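Local atomic coordinates of protein F1 (PDB entry 4D2M), a protein that binds the BH3 segment of pro-apoptotic Bim and, as a poxviral member of the Bcl-2-like family, probably suppresses apoptosis of the infected cell. Residues N123-N126 and T127-D131; V156-I159 and K160-L164; Q77-T80 and K81-S84. The protein carries 1 engineered substitution. One frame throughout, in Å; residues are numbered along the deposited sequence.

Interaction 1. Residues N123-N126 and T127-D131; sequences NEVN and TIMLD. Unlike the reference sequence in segment 127-131: Met129 (reference Leu), Leu130 (reference Met).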
loop_
_atom_site.group_PDB
_atom_site.type_symbol
_atom_site.label_atom_id
_atom_site.label_comp_id
_atom_site.label_asym_id
_atom_site.label_seq_id
_atom_site.Cartn_x
_atom_site.Cartn_y
_atom_site.Cartn_z
ATOM N N ASN A 123 -17.145 -6.408 -0.601
ATOM C CA ASN A 123 -18.193 -6.707 0.367
ATOM C C ASN A 123 -19.457 -7.249 -0.298
ATOM O O ASN A 123 -20.121 -8.130 0.249
ATOM C CB ASN A 123 -18.523 -5.454 1.188
ATOM C CG ASN A 123 -17.361 -5.009 2.066
ATOM O OD1 ASN A 123 -16.420 -5.767 2.301
ATOM N ND2 ASN A 123 -17.430 -3.776 2.563
ATOM N N GLU A 124 -19.786 -6.727 -1.475
ATOM C CA GLU A 124 -20.939 -7.215 -2.226
ATOM C C GLU A 124 -20.685 -8.625 -2.747
ATOM O O GLU A 124 -21.582 -9.464 -2.748
ATOM C CB GLU A 124 -21.271 -6.279 -3.390
ATOM C CG GLU A 124 -21.657 -4.866 -2.972
ATOM C CD GLU A 124 -22.846 -4.824 -2.029
ATOM O OE1 GLU A 124 -23.677 -5.756 -2.068
ATOM O OE2 GLU A 124 -22.946 -3.857 -1.244
ATOM N N VAL A 125 -19.461 -8.878 -3.196
ATOM C CA VAL A 125 -19.068 -10.215 -3.627
ATOM C C VAL A 125 -19.191 -11.180 -2.453
ATOM O O VAL A 125 -19.737 -12.274 -2.595
ATOM C CB VAL A 125 -17.621 -10.224 -4.187
ATOM C CG1 VAL A 125 -17.086 -11.647 -4.387
ATOM C CG2 VAL A 125 -17.567 -9.469 -5.500
ATOM N N ASN A 126 -18.687 -10.766 -1.295
ATOM C CA ASN A 126 -18.776 -11.583 -0.094
ATOM C C ASN A 126 -20.231 -11.923 0.214
ATOM O O ASN A 126 -20.554 -13.063 0.546
ATOM C CB ASN A 126 -18.130 -10.865 1.093
ATOM C CG ASN A 126 -18.141 -11.702 2.358
ATOM O OD1 ASN A 126 -17.393 -12.673 2.478
ATOM N ND2 ASN A 126 -18.979 -11.322 3.318
ATOM N N THR A 127 -21.104 -10.931 0.072
ATOM C CA THR A 127 -22.528 -11.103 0.342
ATOM C C THR A 127 -23.156 -12.127 -0.607
ATOM O O THR A 127 -23.902 -13.003 -0.174
ATOM C CB THR A 127 -23.281 -9.759 0.222
ATOM O OG1 THR A 127 -22.821 -8.860 1.239
ATOM C CG2 THR A 127 -24.785 -9.947 0.377
ATOM N N ILE A 128 -22.847 -12.011 -1.896
ATOM C CA ILE A 128 -23.410 -12.898 -2.914
ATOM C C ILE A 128 -23.024 -14.353 -2.668
ATOM O O ILE A 128 -23.850 -15.255 -2.802
ATOM C CB ILE A 128 -22.945 -12.478 -4.333
ATOM C CG1 ILE A 128 -23.679 -11.206 -4.775
ATOM C CG2 ILE A 128 -23.144 -13.613 -5.353
ATOM C CD1 ILE A 128 -24.962 -11.437 -5.566
ATOM N N MET A 129 -21.768 -14.575 -2.299
ATOM C CA MET A 129 -21.248 -15.930 -2.145
ATOM C C MET A 129 -21.826 -16.646 -0.931
ATOM O O MET A 129 -21.863 -17.875 -0.888
ATOM C CB MET A 129 -19.726 -15.898 -2.037
ATOM C CG MET A 129 -19.014 -15.659 -3.358
ATOM S SD MET A 129 -17.244 -15.413 -3.141
ATOM C CE MET A 129 -16.823 -16.867 -2.180
ATOM N N LEU A 130 -22.261 -15.877 0.061
ATOM C CA LEU A 130 -22.845 -16.451 1.267
ATOM C C LEU A 130 -24.173 -17.140 0.973
ATOM O O LEU A 130 -24.493 -18.167 1.571
ATOM C CB LEU A 130 -23.043 -15.366 2.324
ATOM C CG LEU A 130 -21.995 -15.265 3.435
ATOM C CD1 LEU A 130 -20.569 -15.471 2.946
ATOM C CD2 LEU A 130 -22.110 -13.907 4.075
ATOM N N ASP A 131 -24.942 -16.568 0.052
ATOM C CA ASP A 131 -26.240 -17.122 -0.319
ATOM C C ASP A 131 -26.113 -18.055 -1.521
ATOM O O ASP A 131 -26.767 -19.098 -1.581
ATOM C CB ASP A 131 -27.227 -15.997 -0.627
ATOM C CG ASP A 131 -27.417 -15.054 0.545
ATOM O OD1 ASP A 131 -27.603 -15.543 1.680
ATOM O OD2 ASP A 131 -27.383 -13.824 0.334
#

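Interaction 2. Residues V156-I159 and K160-L164; sequences VKTI and KMFTL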
loop_
_atom_site.group_PDB
_atom_site.type_symbol
_atom_site.label_atom_id
_atom_site.label_comp_id
_atom_site.label_asym_id
_atom_site.label_seq_id
_atom_site.Cartn_x
_atom_site.Cartn_y
_atom_site.Cartn_z
ATOM N N VAL A 156 0.464 -1.539 -7.878
ATOM C CA VAL A 156 0.228 -1.638 -6.440
ATOM C C VAL A 156 -1.258 -1.822 -6.137
ATOM O O VAL A 156 -1.638 -2.717 -5.384
ATOM C CB VAL A 156 0.756 -0.386 -5.705
ATOM C CG1 VAL A 156 0.398 -0.426 -4.225
ATOM C CG2 VAL A 156 2.259 -0.270 -5.880
ATOM N N LYS A 157 -2.095 -0.969 -6.719
ATOM C CA LYS A 157 -3.538 -1.079 -6.534
ATOM C C LYS A 157 -4.057 -2.401 -7.083
ATOM O O LYS A 157 -4.992 -2.990 -6.538
ATOM C CB LYS A 157 -4.258 0.086 -7.213
ATOM C CG LYS A 157 -4.139 1.400 -6.467
ATOM C CD LYS A 157 -4.619 2.562 -7.320
ATOM C CE LYS A 157 -4.894 3.800 -6.481
ATOM N NZ LYS A 157 -5.121 5.005 -7.325
ATOM N N THR A 158 -3.446 -2.868 -8.164
ATOM C CA THR A 158 -3.862 -4.121 -8.776
ATOM C C THR A 158 -3.583 -5.307 -7.861
ATOM O O THR A 158 -4.454 -6.155 -7.659
ATOM C CB THR A 158 -3.155 -4.362 -10.116
ATOM O OG1 THR A 158 -3.292 -3.208 -10.952
ATOM C CG2 THR A 158 -3.764 -5.555 -10.812
ATOM N N ILE A 159 -2.370 -5.377 -7.319
ATOM C CA ILE A 159 -1.990 -6.515 -6.490
ATOM C C ILE A 159 -2.766 -6.492 -5.179
ATOM O O ILE A 159 -3.081 -7.545 -4.621
ATOM C CB ILE A 159 -0.465 -6.545 -6.209
ATOM C CG1 ILE A 159 -0.067 -7.846 -5.500
ATOM C CG2 ILE A 159 -0.026 -5.342 -5.387
ATOM C CD1 ILE A 159 -0.304 -9.113 -6.322
ATOM N N LYS A 160 -3.073 -5.292 -4.696
ATOM C CA LYS A 160 -3.945 -5.130 -3.540
ATOM C C LYS A 160 -5.315 -5.740 -3.812
ATOM O O LYS A 160 -5.879 -6.428 -2.962
ATOM C CB LYS A 160 -4.116 -3.653 -3.181
ATOM C CG LYS A 160 -2.994 -3.047 -2.356
ATOM C CD LYS A 160 -3.427 -1.685 -1.825
ATOM C CE LYS A 160 -2.253 -0.753 -1.601
ATOM N NZ LYS A 160 -2.693 0.666 -1.490
ATOM N N MET A 161 -5.847 -5.465 -4.999
ATOM C CA MET A 161 -7.159 -5.967 -5.389
ATOM C C MET A 161 -7.152 -7.488 -5.466
ATOM O O MET A 161 -8.060 -8.145 -4.957
ATOM C CB MET A 161 -7.581 -5.372 -6.736
ATOM C CG MET A 161 -8.890 -5.928 -7.289
ATOM S SD MET A 161 -9.323 -5.206 -8.883
ATOM C CE MET A 161 -7.985 -5.803 -9.916
ATOM N N PHE A 162 -6.130 -8.040 -6.115
ATOM C CA PHE A 162 -5.988 -9.490 -6.234
ATOM C C PHE A 162 -5.955 -10.147 -4.859
ATOM O O PHE A 162 -6.654 -11.129 -4.612
ATOM C CB PHE A 162 -4.711 -9.852 -7.003
ATOM C CG PHE A 162 -4.743 -9.493 -8.468
ATOM C CD1 PHE A 162 -5.930 -9.164 -9.105
ATOM C CD2 PHE A 162 -3.573 -9.498 -9.212
ATOM C CE1 PHE A 162 -5.947 -8.846 -10.455
ATOM C CE2 PHE A 162 -3.585 -9.182 -10.558
ATOM C CZ PHE A 162 -4.771 -8.855 -11.180
ATOM N N THR A 163 -5.144 -9.592 -3.965
ATOM C CA THR A 163 -4.946 -10.172 -2.644
ATOM C C THR A 163 -6.256 -10.193 -1.864
ATOM O O THR A 163 -6.672 -11.238 -1.367
ATOM C CB THR A 163 -3.876 -9.395 -1.860
ATOM O OG1 THR A 163 -2.651 -9.404 -2.606
ATOM C CG2 THR A 163 -3.635 -10.018 -0.489
ATOM N N LEU A 164 -6.913 -9.041 -1.783
ATOM C CA LEU A 164 -8.185 -8.930 -1.080
ATOM C C LEU A 164 -9.237 -9.880 -1.647
ATOM O O LEU A 164 -9.804 -10.694 -0.920
ATOM C CB LEU A 164 -8.697 -7.489 -1.142
ATOM C CG LEU A 164 -10.125 -7.239 -0.655
ATOM C CD1 LEU A 164 -10.336 -7.794 0.744
ATOM C CD2 LEU A 164 -10.441 -5.747 -0.689
#

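Interaction 3. Residues Q77-T80 and K81-S84; sequences QLPT and KTRS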
loop_
_atom_site.group_PDB
_atom_site.type_symbol
_atom_site.label_atom_id
_atom_site.label_comp_id
_atom_site.label_asym_id
_atom_site.label_seq_id
_atom_site.Cartn_x
_atom_site.Cartn_y
_atom_site.Cartn_z
ATOM N N GLN A 77 8.710 -23.180 -7.040
ATOM C CA GLN A 77 8.661 -23.595 -5.641
ATOM C C GLN A 77 7.353 -24.290 -5.282
ATOM O O GLN A 77 7.292 -25.038 -4.306
ATOM C CB GLN A 77 8.859 -22.384 -4.729
ATOM C CG GLN A 77 10.218 -21.719 -4.861
ATOM C CD GLN A 77 10.280 -20.382 -4.151
ATOM O OE1 GLN A 77 9.572 -20.155 -3.169
ATOM N NE2 GLN A 77 11.122 -19.485 -4.649
ATOM N N LEU A 78 6.306 -24.038 -6.060
ATOM C CA LEU A 78 4.996 -24.608 -5.768
ATOM C C LEU A 78 5.009 -26.128 -5.914
ATOM O O LEU A 78 5.603 -26.656 -6.856
ATOM C CB LEU A 78 3.929 -24.011 -6.688
ATOM C CG LEU A 78 3.617 -22.520 -6.517
ATOM C CD1 LEU A 78 2.503 -22.106 -7.466
ATOM C CD2 LEU A 78 3.245 -22.184 -5.078
ATOM N N PRO A 79 4.356 -26.840 -4.979
ATOM C CA PRO A 79 4.263 -28.296 -5.113
ATOM C C PRO A 79 3.234 -28.712 -6.160
ATOM O O PRO A 79 2.492 -27.869 -6.665
ATOM C CB PRO A 79 3.835 -28.747 -3.716
ATOM C CG PRO A 79 3.066 -27.597 -3.180
ATOM C CD PRO A 79 3.732 -26.366 -3.730
ATOM N N THR A 80 3.197 -30.005 -6.462
ATOM C CA THR A 80 2.299 -30.554 -7.472
ATOM C C THR A 80 0.848 -30.144 -7.246
ATOM O O THR A 80 0.139 -29.789 -8.190
ATOM C CB THR A 80 2.381 -32.092 -7.489
ATOM O OG1 THR A 80 3.748 -32.496 -7.644
ATOM C CG2 THR A 80 1.548 -32.675 -8.625
ATOM N N LYS A 81 0.420 -30.193 -5.990
ATOM C CA LYS A 81 -0.961 -29.906 -5.623
ATOM C C LYS A 81 -1.385 -28.506 -6.054
ATOM O O LYS A 81 -2.478 -28.313 -6.590
ATOM C CB LYS A 81 -1.138 -30.069 -4.111
ATOM C CG LYS A 81 -2.501 -29.655 -3.582
ATOM C CD LYS A 81 -2.644 -29.999 -2.108
ATOM C CE LYS A 81 -3.497 -31.239 -1.911
ATOM N NZ LYS A 81 -3.522 -31.674 -0.489
ATOM N N THR A 82 -0.514 -27.529 -5.820
ATOM C CA THR A 82 -0.835 -26.138 -6.114
ATOM C C THR A 82 -0.847 -25.890 -7.616
ATOM O O THR A 82 -1.658 -25.115 -8.120
ATOM C CB THR A 82 0.167 -25.174 -5.453
ATOM O OG1 THR A 82 0.487 -25.638 -4.136
ATOM C CG2 THR A 82 -0.419 -23.770 -5.375
ATOM N N ARG A 83 0.061 -26.554 -8.323
ATOM C CA ARG A 83 0.143 -26.430 -9.773
ATOM C C ARG A 83 -1.106 -27.002 -10.435
ATOM O O ARG A 83 -1.574 -26.479 -11.447
ATOM C CB ARG A 83 1.392 -27.135 -10.300
ATOM C CG ARG A 83 2.688 -26.516 -9.806
ATOM C CD ARG A 83 3.907 -27.164 -10.452
ATOM N NE ARG A 83 5.149 -26.621 -9.909
ATOM C CZ ARG A 83 6.346 -26.773 -10.468
ATOM N NH1 ARG A 83 6.480 -27.453 -11.600
ATOM N NH2 ARG A 83 7.414 -26.237 -9.892
ATOM N N SER A 84 -1.641 -28.073 -9.858
ATOM C CA SER A 84 -2.875 -28.671 -10.358
ATOM C C SER A 84 -4.035 -27.690 -10.216
ATOM O O SER A 84 -4.849 -27.534 -11.126
ATOM C CB SER A 84 -3.188 -29.967 -9.609
ATOM O OG SER A 84 -2.054 -30.814 -9.561
#

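Interaction 1. Residues N123-N126 and T127-D131
Asn123 meets Thr127 through its backbone carbonyl, which is gripped twice. The amide Thr127 N and the hydroxyl Thr127 OG1 each lie 3.0 Å from Asn123 O and come to it from opposite faces of the carbonyl plane. The hydroxyl can fold back this far because it stands beside its own backbone N and anti to the carbonyl carbon (chi1 -65°), so that it leans along the preceding turn. The side-chain amide of Asn123 is taken up at the subunit boundary, OD1 by Asn122 ND2 and ND2 by Thr168 OG1, both of the second subunit.

Glu124 follows with a regular bond from Ile128 N to Glu124 O of 3.0 Å, and Ile128 CG1 rests 3.4 Å from the same oxygen. These are the i to i+4 bonds of an alpha-helix, here helix 118-131 of the all-helical Bcl-2-like fold; Glu124 and Ile128, one turn apart, both pack against apolar side chains of the bound peptide.

At Val125 the carbonyl receives Met129 N at 3.1 Å. The two side chains run next to each other in the same direction, Val125 CG1 reaching Met129 SD at 4.0 Å, an apolar pair on the flank where Val125 also touches Thr141 and Thr168 of its own chain.

Asn126 ends the segment with a weak hydrogen bond, Leu130 N standing 3.3 Å from Asn126 O. Leu130 CD1 also lies close to that oxygen, at 3.4 Å, while Leu130 CD2 comes within 4.1 Å of Asn126 ND2. That ND2 finds its hydrogen bond across the subunit boundary, on OD1 of Asn126 in the second subunit.

Interaction 2. Residues V156-I159 and K160-L164
Phe162 folds back over the turn that holds Thr158, and the path of its side chain illustrates how a ring can be seated against its own helix. Phe162 CB begins near two carbonyl oxygens, 3.7 Å from Ile159 O and slightly farther from Thr158 O. With CG beside the backbone N and anti to the carbonyl carbon (chi1 -69°), the ring heads toward the start of the helix. Phe162 CG comes within 3.4 Å of Thr158 O, which sits over one face, displaced toward the rim, while CD1 and CD2 straddle that oxygen at nearly equal range. Farther out the methyl takes over on the same face: Thr158 CG2 touches Phe162 CE2 and is 3.5 Å from Phe162 CZ at the tip. Thr158 CG2 lies 3.9 Å from the centroid of the Phe162 ring and 28° off the ring normal, a CH-pi contact over the face. The ring thus covers an oxygen already engaged by Phe162 N, 3.0 Å from Thr158 O.

The contacts are i to i+4 pairs of one alpha-helix, helix 155-169 of the all-helical Bcl-2-like fold. Elsewhere on it, Ile159 O is held by both Thr163 N and Thr163 OG1, the hydroxyl at 2.8 Å; the two donors approach from opposite faces of the carbonyl plane. Toward the beginning, Lys160 runs out extended alongside Val156, and its aliphatic CE meets Val156 CG1 at 3.7 Å.

Thr158 OG1 bonds to the backbone of Asn154, leaving the methyl turned to the ring. Helix 155-169 lies among other helices of its own chain, with Phe162 on Ile145 and Met161 on Leu148 of helix 135-150, and Met161 also on Val118 of helix 118-131, while Met66 and Arg70 of the third subunit meet Phe162 and Thr158.

Interaction 3. Residues Q77-T80 and K81-S84
Thr80 and Ser84 join across the first turn of helix 80-99. Both donors of the serine converge on one carbonyl: Ser84 N lies 3.0 Å from Thr80 O and Ser84 OG 2.8 Å. The hydroxyl sits above the carbonyl plane, 40° out of it. A first torsion of -49° at Ser84 places OG beside its own backbone N, where it can lean back on Thr80. Just ahead, Pro79 holds the N-cap position, and its carbonyl oxygen accepts Arg83 N and a weak bond from Thr82 N.

Arg83 sends its chain backward in extended form from CG to NE, running back past the oxygens of the connection. Arg83 CG is 3.4 Å from Pro79 O, and Arg83 NE makes a weak, bent bond of 3.1 Å to Leu78 O. NH2 goes on to a weak bond with the carbonyl of Tyr75, so the guanidinium spans the exit from helix 54-77.

Leu78, where the chain leaves helical geometry, supplies the apolar part. Its side chain crosses that of Thr82 at about a right angle, with Leu78 CD1 and CD2 both 4.0 Å from Thr82 CG2. The ring of Pro79 lies against Thr82 OG1, 3.4 Å from Pro79 CD; this hydroxyl is bonded to His57 of the third subunit, and Lys81 forms a salt bridge with Glu54 of that subunit.

Since its bonds to Leu78 O and Tyr75 O are weak, the guanidinium probably gains mainly from lying at the carbonyl end of helix 54-77, where a positive charge would be favoured, while the amides of Thr82 and Arg83 on Pro79 O begin the next helix.

In the fold
The three interactions follow one another along the chain in the order 3, 1, 2, and none touches another. Interactions 1 and 2 have centres 19 Å apart and nearest atoms about 7 Å apart; both contact the second subunit. Interaction 3 lies at the turn between two helices, its centre 22 Å from that of interaction 2 and 29 Å from that of interaction 1. It shares the third subunit with interaction 2, where residues from the N-terminal region of that copy meet both, consistent with an exchange of the first helix between subunits. Interaction 1 also packs against the bound Bim peptide, through Glu124 and Ile128.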